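Local coordinates for L-talarate/galactarate dehydratase (PDB 2PP0), which catalyses, with magnesium, the dehydration of L-talarate and galactarate to 5-keto-4-deoxy-D-glucarate and, in competition, the epimerization of L-talarate to galactarate, at residues B[43-47]-B[48-52]; B[378-381]-B[382-386]; B[5-8]-B[9-13]; B[287-291]-B[292-296]. One frame throughout, in Å; residues are numbered along the deposited sequence.

How the contacts relate
All four contacts are local, yet their chemistry follows their place in the fold. Contacts 1 and 2 cap the starts of helices 47-50 and 382-386, the first with a carboxylate that belongs to the substrate site, the second with a serine hydroxyl far from it; their nearest atoms lie about 17 Å apart. Contact 4 closes the C-terminal end of helix 283-291, with backbone bonds and a small apolar seal. These three are partly buried. Contact 3 is a surface turn about 73 Å from contact 1, centre to centre, in an arm that packs on the second subunit, whose own Asn6 packs on Val44 of contact 1.

Contact 1 (B[43-47]-B[48-52]); sequences PVSDA and KVLTG
Asp46 and Lys48 carry the ionic part of this turn. The ammonium Lys48 NZ sits across both carboxylate oxygens on their syn sides, 2.7 Å from Asp46 OD2 and 2.8 Å from Asp46 OD1, in a two-pronged salt bridge. The lysine chain reaches it by bending back at its last two torsions (chi3 -79°, chi4 66°), which fold NZ over toward the aspartate.

Among the hydrogen bonds, the N-cap comes first: Asp46 OD1 also accepts from Lys48 N at 2.8 Å, this time on its anti side and 29° out of the carboxylate plane, at the start of helix 47-50. One oxygen thus serves two donors of the same residue. The backbone of Asp46 adds a bond from Val49 N to its O. Farther on, Thr51 OG1 donates to Ala47 O at 3.0 Å, and Gly52, with positive phi, ends the short helix in a Schellman motif.

The tightest packing is where Ser45 CB meets Val49 CG2 at 3.3 Å; Leu50 CD1 lies beside Asp46 O.

Asp46, Ala47 and Lys48 all bind substrate. Gln54 takes a further hydrogen bond from NZ, while a glycerol, probably from the crystallisation liquor, bonds to Asp46 OD2. Cap and lysine together fix the rotation of the carboxylate, which is thereby presented to the pocket in a set orientation.

Contact 2 (B[378-381]-B[382-386]); sequences FTLS and EQARR
Ser381 takes the N-cap position of helix 382-386 and receives Ala384 N on its hydroxyl oxygen: the bond from Ala384 N to Ser381 OG is 3.2 Å long, with an angle of 146° at the hydrogen. With chi1 at 72°, OG lies between its own backbone N and carbonyl carbon, a rotation that turns it to the amides at the head of the helix. The same amide of Ala384 makes a second, weak bond from its N to Ser381 O at 3.3 Å. The hydroxyl has a stronger partner outside, Pro355 O, so that it links the head of the helix to a loop of the chain.

This capped helix is the last of the chain. It carries the polypeptide from a loop that packs on Leu356, Asn358 and Glu359 to strand 388-395, an outermost strand of the antiparallel sheet that also contains strands 28-40 and 57-69, so the C-terminal end returns to the N-terminal part of the enolase-superfamily fold.

Outward from the cap, Leu380 and Arg385 hold the two positions that form a hydrophobic staple when both are apolar. Here the leucine meets a charged group instead: Leu380 CD1 rides over one face of the Arg385 guanidinium, displaced toward its rim and 3.7 Å from Arg385 NH2, the two side chains crossing at about a right angle. Arg385 NH1 is meanwhile held by a salt bridge to Glu66 on strand 57-69, the strand on which Leu380 also packs. The other methyl, Leu380 CD2, lies more loosely against Ala384 CB at 4.4 Å.

Contact 3 (B[5-8]-B[9-13]); sequences ANSD and AVTYA
Ser7 OG accepts a weak hydrogen bond from Ala9 N, 3.3 Å away with an angle of 138° at the hydrogen, and this bond defines an ST turn: a serine hydroxyl taking the amide two residues ahead and so standing in for the backbone carbonyl of the residue before it in a beta turn. The torsion of Ser7 makes it possible, since chi1 of 66° turns OG in over the bend, toward Ala9 N. The carbonyl of Ser7 is just as near, Ser7 O being 3.3 Å from Ala9 N, but the angle is too poor for a bond.

The bend is made at Asp8, the one residue of the turn with helix-like backbone angles, between an extended Ser7 and the extended run Val10 to Tyr12. Asp8 CB points to the outer side, and its carboxylate takes no part in closing the turn: OD1 is bound instead by Thr42 OG1 of the second subunit.

The turn lies in an N-terminal arm, its centre about 53 Å from the centre of its own chain. Further hydrogen bonds join it to the second subunit, among them Thr11 N to Glu351 of the second subunit and Tyr12 OH to Ser186 of the second subunit. The tyrosine ring also stacks on His349 of that subunit.

Across the mouth of the bend, the methyl CG2 of Thr11 comes within 3.9 Å of Ser7 OG.

Contact 4 (B[287-291]-B[292-296]); sequences EQLIL and GNASD
Gly292, Leu289 and Ala294 form most of this contact, a Schellman motif that ends helix 283-291 and turns the chain toward strand 297-298 in the barrel domain of the enolase fold. Both defining bonds are present. Ala294 N reaches back to Leu289 O, 3.1 Å away and nearly straight at 165°. Inside that loop, Asn293 N bonds to Ile290 O at 3.0 Å. Asn293 takes the positive phi (55°) that lets the chain reverse.

Gly292, just before it, still follows the helix: its N is shared weakly between Gln288 O and Leu289 O, so the final helical bonds fade into the turn. The Leu289 carbonyl oxygen consequently has one sound donor, Ala294 N, and a weak one, Gly292 N.

Backbone bonding is joined by an apolar contact between Leu289 and Ala294, the residues joined by the outer bond, as is usual for this motif. The leucine faces the interior, against Ile260 of helix 260-269 and Thr276 of strand 274-276, while Ala294 also touches His263 of helix 260-269. The methyl CB of Ala294 lies against the leucine branch point, 3.9 Å from Leu289 CG and 4.1 Å from Leu289 CD2.

Contact 1 (B[43-47]-B[48-52])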
loop_
_atom_site.group_PDB
_atom_site.type_symbol
_atom_site.label_atom_id
_atom_site.label_comp_id
_atom_site.label_asym_id
_atom_site.label_seq_id
_atom_site.Cartn_x
_atom_site.Cartn_y
_atom_site.Cartn_z
ATOM N N PRO B 43 4.184 9.744 -38.443
ATOM C CA PRO B 43 5.410 9.469 -37.684
ATOM C C PRO B 43 5.626 10.494 -36.578
ATOM O O PRO B 43 5.549 11.700 -36.810
ATOM C CB PRO B 43 6.496 9.528 -38.750
ATOM C CG PRO B 43 5.779 9.000 -39.969
ATOM C CD PRO B 43 4.456 9.733 -39.893
ATOM N N VAL B 44 5.891 10.000 -35.376
ATOM C CA VAL B 44 6.100 10.863 -34.222
ATOM C C VAL B 44 7.566 10.946 -33.823
ATOM O O VAL B 44 8.252 9.927 -33.710
ATOM C CB VAL B 44 5.302 10.355 -33.007
ATOM C CG1 VAL B 44 5.533 11.267 -31.820
ATOM C CG2 VAL B 44 3.820 10.277 -33.356
ATOM N N SER B 45 8.043 12.165 -33.597
ATOM C CA SER B 45 9.424 12.349 -33.196
ATOM C C SER B 45 9.593 13.490 -32.201
ATOM O O SER B 45 9.059 14.586 -32.392
ATOM C CB SER B 45 10.307 12.583 -34.432
ATOM O OG SER B 45 9.942 13.761 -35.124
ATOM N N ASP B 46 10.311 13.207 -31.118
ATOM C CA ASP B 46 10.602 14.203 -30.095
ATOM C C ASP B 46 12.078 14.568 -30.264
ATOM O O ASP B 46 12.667 14.297 -31.314
ATOM C CB ASP B 46 10.345 13.646 -28.684
ATOM C CG ASP B 46 10.961 12.266 -28.465
ATOM O OD1 ASP B 46 12.080 12.005 -28.951
ATOM O OD2 ASP B 46 10.325 11.436 -27.785
ATOM N N ALA B 47 12.683 15.165 -29.242
ATOM C CA ALA B 47 14.089 15.550 -29.333
ATOM C C ALA B 47 15.037 14.366 -29.551
ATOM O O ALA B 47 16.136 14.537 -30.083
ATOM C CB ALA B 47 14.500 16.321 -28.084
ATOM N N LYS B 48 14.625 13.173 -29.137
ATOM C CA LYS B 48 15.463 11.985 -29.300
ATOM C C LYS B 48 15.716 11.690 -30.778
ATOM O O LYS B 48 16.748 11.120 -31.142
ATOM C CB LYS B 48 14.805 10.773 -28.633
ATOM C CG LYS B 48 14.693 10.893 -27.117
ATOM C CD LYS B 48 14.109 9.634 -26.486
ATOM C CE LYS B 48 12.587 9.561 -26.611
ATOM N NZ LYS B 48 12.087 9.413 -28.008
ATOM N N VAL B 49 14.766 12.083 -31.622
ATOM C CA VAL B 49 14.878 11.874 -33.058
ATOM C C VAL B 49 15.658 13.019 -33.709
ATOM O O VAL B 49 16.525 12.783 -34.548
ATOM C CB VAL B 49 13.486 11.788 -33.728
ATOM C CG1 VAL B 49 13.641 11.591 -35.234
ATOM C CG2 VAL B 49 12.683 10.651 -33.116
ATOM N N LEU B 50 15.352 14.253 -33.313
ATOM C CA LEU B 50 16.028 15.423 -33.872
ATOM C C LEU B 50 17.510 15.518 -33.527
ATOM O O LEU B 50 18.246 16.262 -34.170
ATOM C CB LEU B 50 15.315 16.711 -33.444
ATOM C CG LEU B 50 14.131 17.133 -34.324
ATOM C CD1 LEU B 50 13.029 16.084 -34.257
ATOM C CD2 LEU B 50 13.614 18.493 -33.872
ATOM N N THR B 51 17.950 14.776 -32.514
ATOM C CA THR B 51 19.361 14.781 -32.133
ATOM C C THR B 51 20.055 13.565 -32.747
ATOM O O THR B 51 21.264 13.384 -32.591
ATOM C CB THR B 51 19.548 14.723 -30.603
ATOM O OG1 THR B 51 18.980 13.508 -30.095
ATOM C CG2 THR B 51 18.895 15.931 -29.938
ATOM N N GLY B 52 19.271 12.726 -33.423
ATOM C CA GLY B 52 19.813 11.547 -34.076
ATOM C C GLY B 52 19.905 10.267 -33.261
ATOM O O GLY B 52 20.437 9.274 -33.750
#

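Contact 2 (B[378-381]-B[382-386])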
loop_
_atom_site.group_PDB
_atom_site.type_symbol
_atom_site.label_atom_id
_atom_site.label_comp_id
_atom_site.label_asym_id
_atom_site.label_seq_id
_atom_site.Cartn_x
_atom_site.Cartn_y
_atom_site.Cartn_z
ATOM N N PHE B 378 -12.484 -0.469 -18.795
ATOM C CA PHE B 378 -12.330 -0.571 -20.242
ATOM C C PHE B 378 -12.467 -2.009 -20.707
ATOM O O PHE B 378 -12.079 -2.933 -19.996
ATOM C CB PHE B 378 -10.947 -0.050 -20.669
ATOM C CG PHE B 378 -10.775 1.444 -20.526
ATOM C CD1 PHE B 378 -11.371 2.320 -21.431
ATOM C CD2 PHE B 378 -9.994 1.973 -19.502
ATOM C CE1 PHE B 378 -11.191 3.697 -21.320
ATOM C CE2 PHE B 378 -9.806 3.353 -19.381
ATOM C CZ PHE B 378 -10.405 4.216 -20.292
ATOM N N THR B 379 -13.032 -2.197 -21.898
ATOM C CA THR B 379 -13.164 -3.530 -22.477
ATOM C C THR B 379 -12.463 -3.477 -23.833
ATOM O O THR B 379 -12.506 -2.457 -24.517
ATOM C CB THR B 379 -14.638 -3.947 -22.684
ATOM O OG1 THR B 379 -15.274 -3.035 -23.585
ATOM C CG2 THR B 379 -15.379 -3.959 -21.354
ATOM N N LEU B 380 -11.802 -4.564 -24.206
ATOM C CA LEU B 380 -11.085 -4.625 -25.477
ATOM C C LEU B 380 -12.028 -4.541 -26.671
ATOM O O LEU B 380 -13.008 -5.282 -26.757
ATOM C CB LEU B 380 -10.269 -5.913 -25.553
ATOM C CG LEU B 380 -9.125 -6.025 -24.542
ATOM C CD1 LEU B 380 -8.510 -7.416 -24.609
ATOM C CD2 LEU B 380 -8.079 -4.951 -24.829
ATOM N N SER B 381 -11.718 -3.631 -27.587
ATOM C CA SER B 381 -12.519 -3.417 -28.786
ATOM C C SER B 381 -12.195 -4.449 -29.855
ATOM O O SER B 381 -11.238 -5.214 -29.725
ATOM C CB SER B 381 -12.220 -2.046 -29.364
ATOM O OG SER B 381 -10.927 -2.060 -29.947
ATOM N N GLU B 382 -12.989 -4.449 -30.924
ATOM C CA GLU B 382 -12.775 -5.374 -32.028
ATOM C C GLU B 382 -11.488 -4.979 -32.740
ATOM O O GLU B 382 -10.750 -5.836 -33.220
ATOM C CB GLU B 382 -13.962 -5.324 -33.001
ATOM C CG GLU B 382 -13.806 -6.179 -34.254
ATOM C CD GLU B 382 -13.431 -7.619 -33.949
ATOM O OE1 GLU B 382 -13.967 -8.188 -32.975
ATOM O OE2 GLU B 382 -12.607 -8.190 -34.699
ATOM N N GLN B 383 -11.218 -3.677 -32.787
ATOM C CA GLN B 383 -10.017 -3.160 -33.430
ATOM C C GLN B 383 -8.737 -3.687 -32.771
ATOM O O GLN B 383 -7.724 -3.894 -33.445
ATOM C CB GLN B 383 -10.011 -1.632 -33.392
ATOM C CG GLN B 383 -8.872 -1.015 -34.183
ATOM C CD GLN B 383 -8.930 -1.388 -35.652
ATOM O OE1 GLN B 383 -9.892 -1.063 -36.344
ATOM N NE2 GLN B 383 -7.900 -2.081 -36.134
ATOM N N ALA B 384 -8.783 -3.893 -31.453
ATOM C CA ALA B 384 -7.634 -4.408 -30.716
ATOM C C ALA B 384 -7.357 -5.836 -31.175
ATOM O O ALA B 384 -6.208 -6.283 -31.194
ATOM C CB ALA B 384 -7.910 -4.384 -29.212
ATOM N N ARG B 385 -8.415 -6.550 -31.543
ATOM C CA ARG B 385 -8.266 -7.922 -32.010
ATOM C C ARG B 385 -7.696 -7.884 -33.422
ATOM O O ARG B 385 -6.832 -8.684 -33.768
ATOM C CB ARG B 385 -9.618 -8.638 -32.011
ATOM C CG ARG B 385 -10.336 -8.618 -30.662
ATOM C CD ARG B 385 -9.483 -9.228 -29.553
ATOM N NE ARG B 385 -10.259 -9.434 -28.334
ATOM C CZ ARG B 385 -9.778 -9.957 -27.209
ATOM N NH1 ARG B 385 -8.505 -10.331 -27.126
ATOM N NH2 ARG B 385 -10.580 -10.120 -26.165
ATOM N N ARG B 386 -8.186 -6.948 -34.228
ATOM C CA ARG B 386 -7.716 -6.794 -35.600
ATOM C C ARG B 386 -6.220 -6.491 -35.609
ATOM O O ARG B 386 -5.501 -6.931 -36.501
ATOM C CB ARG B 386 -8.449 -5.646 -36.305
ATOM C CG ARG B 386 -9.694 -6.033 -37.100
ATOM C CD ARG B 386 -10.181 -4.821 -37.901
ATOM N NE ARG B 386 -9.080 -4.194 -38.645
ATOM C CZ ARG B 386 -9.155 -3.011 -39.252
ATOM N NH1 ARG B 386 -10.285 -2.313 -39.210
ATOM N NH2 ARG B 386 -8.099 -2.515 -39.892
#

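Contact 3 (B[5-8]-B[9-13])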
loop_
_atom_site.group_PDB
_atom_site.type_symbol
_atom_site.label_atom_id
_atom_site.label_comp_id
_atom_site.label_asym_id
_atom_site.label_seq_id
_atom_site.Cartn_x
_atom_site.Cartn_y
_atom_site.Cartn_z
ATOM N N ALA B 5 -12.096 -12.297 31.383
ATOM C CA ALA B 5 -11.435 -12.586 30.116
ATOM C C ALA B 5 -10.118 -13.337 30.306
ATOM O O ALA B 5 -9.467 -13.709 29.329
ATOM C CB ALA B 5 -11.188 -11.292 29.352
ATOM N N ASN B 6 -9.723 -13.560 31.559
ATOM C CA ASN B 6 -8.474 -14.271 31.847
ATOM C C ASN B 6 -8.590 -15.110 33.121
ATOM O O ASN B 6 -9.630 -15.108 33.782
ATOM C CB ASN B 6 -7.317 -13.274 31.992
ATOM C CG ASN B 6 -7.249 -12.642 33.376
ATOM O OD1 ASN B 6 -8.275 -12.431 34.032
ATOM N ND2 ASN B 6 -6.034 -12.323 33.820
ATOM N N SER B 7 -7.516 -15.823 33.456
ATOM C CA SER B 7 -7.478 -16.669 34.650
ATOM C C SER B 7 -6.045 -16.784 35.167
ATOM O O SER B 7 -5.125 -16.186 34.602
ATOM C CB SER B 7 -8.008 -18.068 34.326
ATOM O OG SER B 7 -7.145 -18.746 33.425
ATOM N N ASP B 8 -5.857 -17.557 36.235
ATOM C CA ASP B 8 -4.527 -17.749 36.809
ATOM C C ASP B 8 -3.638 -18.574 35.882
ATOM O O ASP B 8 -2.411 -18.508 35.962
ATOM C CB ASP B 8 -4.612 -18.444 38.171
ATOM C CG ASP B 8 -5.271 -17.582 39.231
ATOM O OD1 ASP B 8 -5.152 -16.340 39.151
ATOM O OD2 ASP B 8 -5.895 -18.149 40.156
ATOM N N ALA B 9 -4.260 -19.360 35.012
ATOM C CA ALA B 9 -3.510 -20.185 34.068
ATOM C C ALA B 9 -3.617 -19.563 32.677
ATOM O O ALA B 9 -3.372 -18.371 32.497
ATOM C CB ALA B 9 -4.064 -21.608 34.061
ATOM N N VAL B 10 -3.983 -20.378 31.698
ATOM C CA VAL B 10 -4.144 -19.910 30.329
ATOM C C VAL B 10 -5.238 -20.761 29.696
ATOM O O VAL B 10 -5.311 -21.967 29.944
ATOM C CB VAL B 10 -2.826 -20.061 29.524
ATOM C CG1 VAL B 10 -2.390 -21.515 29.511
ATOM C CG2 VAL B 10 -3.017 -19.542 28.103
ATOM N N THR B 11 -6.097 -20.142 28.893
ATOM C CA THR B 11 -7.178 -20.884 28.257
ATOM C C THR B 11 -7.230 -20.653 26.753
ATOM O O THR B 11 -6.924 -19.564 26.259
ATOM C CB THR B 11 -8.556 -20.508 28.858
ATOM O OG1 THR B 11 -8.877 -19.155 28.520
ATOM C CG2 THR B 11 -8.532 -20.649 30.372
ATOM N N TYR B 12 -7.628 -21.697 26.034
ATOM C CA TYR B 12 -7.738 -21.659 24.587
ATOM C C TYR B 12 -9.152 -22.024 24.156
ATOM O O TYR B 12 -9.677 -23.073 24.531
ATOM C CB TYR B 12 -6.738 -22.637 23.968
ATOM C CG TYR B 12 -5.302 -22.188 24.107
ATOM C CD1 TYR B 12 -4.740 -21.303 23.186
ATOM C CD2 TYR B 12 -4.518 -22.615 25.179
ATOM C CE1 TYR B 12 -3.437 -20.852 23.325
ATOM C CE2 TYR B 12 -3.208 -22.166 25.330
ATOM C CZ TYR B 12 -2.676 -21.286 24.397
ATOM O OH TYR B 12 -1.385 -20.836 24.527
ATOM N N ALA B 13 -9.761 -21.148 23.366
ATOM C CA ALA B 13 -11.115 -21.370 22.877
ATOM C C ALA B 13 -11.148 -22.493 21.843
ATOM O O ALA B 13 -10.137 -23.151 21.582
ATOM C CB ALA B 13 -11.659 -20.078 22.263
#

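Contact 4 (B[287-291]-B[292-296])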
loop_
_atom_site.group_PDB
_atom_site.type_symbol
_atom_site.label_atom_id
_atom_site.label_comp_id
_atom_site.label_asym_id
_atom_site.label_seq_id
_atom_site.Cartn_x
_atom_site.Cartn_y
_atom_site.Cartn_z
ATOM N N GLU B 287 13.591 4.786 -6.838
ATOM C CA GLU B 287 14.045 5.025 -5.475
ATOM C C GLU B 287 15.372 5.779 -5.449
ATOM O O GLU B 287 15.552 6.701 -4.658
ATOM C CB GLU B 287 14.189 3.697 -4.727
ATOM C CG GLU B 287 14.699 3.842 -3.308
ATOM C CD GLU B 287 14.804 2.511 -2.607
ATOM O OE1 GLU B 287 15.345 1.565 -3.210
ATOM O OE2 GLU B 287 14.350 2.407 -1.451
ATOM N N GLN B 288 16.303 5.385 -6.314
ATOM C CA GLN B 288 17.590 6.064 -6.363
ATOM C C GLN B 288 17.409 7.529 -6.754
ATOM O O GLN B 288 18.092 8.402 -6.218
ATOM C CB GLN B 288 18.533 5.366 -7.349
ATOM C CG GLN B 288 19.033 4.014 -6.857
ATOM C CD GLN B 288 19.735 4.106 -5.504
ATOM O OE1 GLN B 288 20.798 4.721 -5.381
ATOM N NE2 GLN B 288 19.135 3.498 -4.481
ATOM N N LEU B 289 16.492 7.811 -7.678
ATOM C CA LEU B 289 16.281 9.198 -8.073
ATOM C C LEU B 289 15.622 9.995 -6.953
ATOM O O LEU B 289 15.990 11.146 -6.698
ATOM C CB LEU B 289 15.439 9.292 -9.352
ATOM C CG LEU B 289 16.266 9.475 -10.637
ATOM C CD1 LEU B 289 16.900 8.156 -11.053
ATOM C CD2 LEU B 289 15.371 10.012 -11.735
ATOM N N ILE B 290 14.652 9.383 -6.278
ATOM C CA ILE B 290 13.960 10.061 -5.183
ATOM C C ILE B 290 14.892 10.310 -3.991
ATOM O O ILE B 290 14.900 11.403 -3.426
ATOM C CB ILE B 290 12.709 9.258 -4.739
ATOM C CG1 ILE B 290 11.652 9.305 -5.853
ATOM C CG2 ILE B 290 12.140 9.846 -3.452
ATOM C CD1 ILE B 290 10.479 8.344 -5.663
ATOM N N LEU B 291 15.689 9.315 -3.612
ATOM C CA LEU B 291 16.617 9.498 -2.499
ATOM C C LEU B 291 17.680 10.540 -2.853
ATOM O O LEU B 291 18.285 11.148 -1.968
ATOM C CB LEU B 291 17.291 8.174 -2.134
ATOM C CG LEU B 291 16.378 7.092 -1.560
ATOM C CD1 LEU B 291 17.198 5.853 -1.235
ATOM C CD2 LEU B 291 15.679 7.620 -0.303
ATOM N N GLY B 292 17.895 10.749 -4.149
ATOM C CA GLY B 292 18.874 11.724 -4.595
ATOM C C GLY B 292 18.280 13.098 -4.841
ATOM O O GLY B 292 18.969 14.001 -5.321
ATOM N N ASN B 293 16.998 13.264 -4.520
ATOM C CA ASN B 293 16.322 14.550 -4.699
ATOM C C ASN B 293 16.424 15.072 -6.135
ATOM O O ASN B 293 16.606 16.268 -6.375
ATOM C CB ASN B 293 16.909 15.567 -3.717
ATOM C CG ASN B 293 16.668 15.175 -2.270
ATOM O OD1 ASN B 293 17.540 15.332 -1.415
ATOM N ND2 ASN B 293 15.480 14.668 -1.989
ATOM N N ALA B 294 16.274 14.158 -7.085
ATOM C CA ALA B 294 16.364 14.477 -8.506
ATOM C C ALA B 294 15.267 15.374 -9.073
ATOM O O ALA B 294 15.538 16.215 -9.935
ATOM C CB ALA B 294 16.418 13.180 -9.310
ATOM N N SER B 295 14.031 15.215 -8.603
ATOM C CA SER B 295 12.947 16.013 -9.159
ATOM C C SER B 295 11.804 16.391 -8.217
ATOM O O SER B 295 11.585 15.756 -7.187
ATOM C CB SER B 295 12.360 15.285 -10.373
ATOM O OG SER B 295 11.849 14.012 -9.993
ATOM N N ASP B 296 11.078 17.431 -8.617
ATOM C CA ASP B 296 9.932 17.957 -7.879
ATOM C C ASP B 296 8.687 17.137 -8.223
ATOM O O ASP B 296 7.786 16.970 -7.395
ATOM C CB ASP B 296 9.734 19.429 -8.252
ATOM C CG ASP B 296 10.974 20.262 -7.971
ATOM O OD1 ASP B 296 11.292 20.459 -6.781
ATOM O OD2 ASP B 296 11.638 20.703 -8.934
#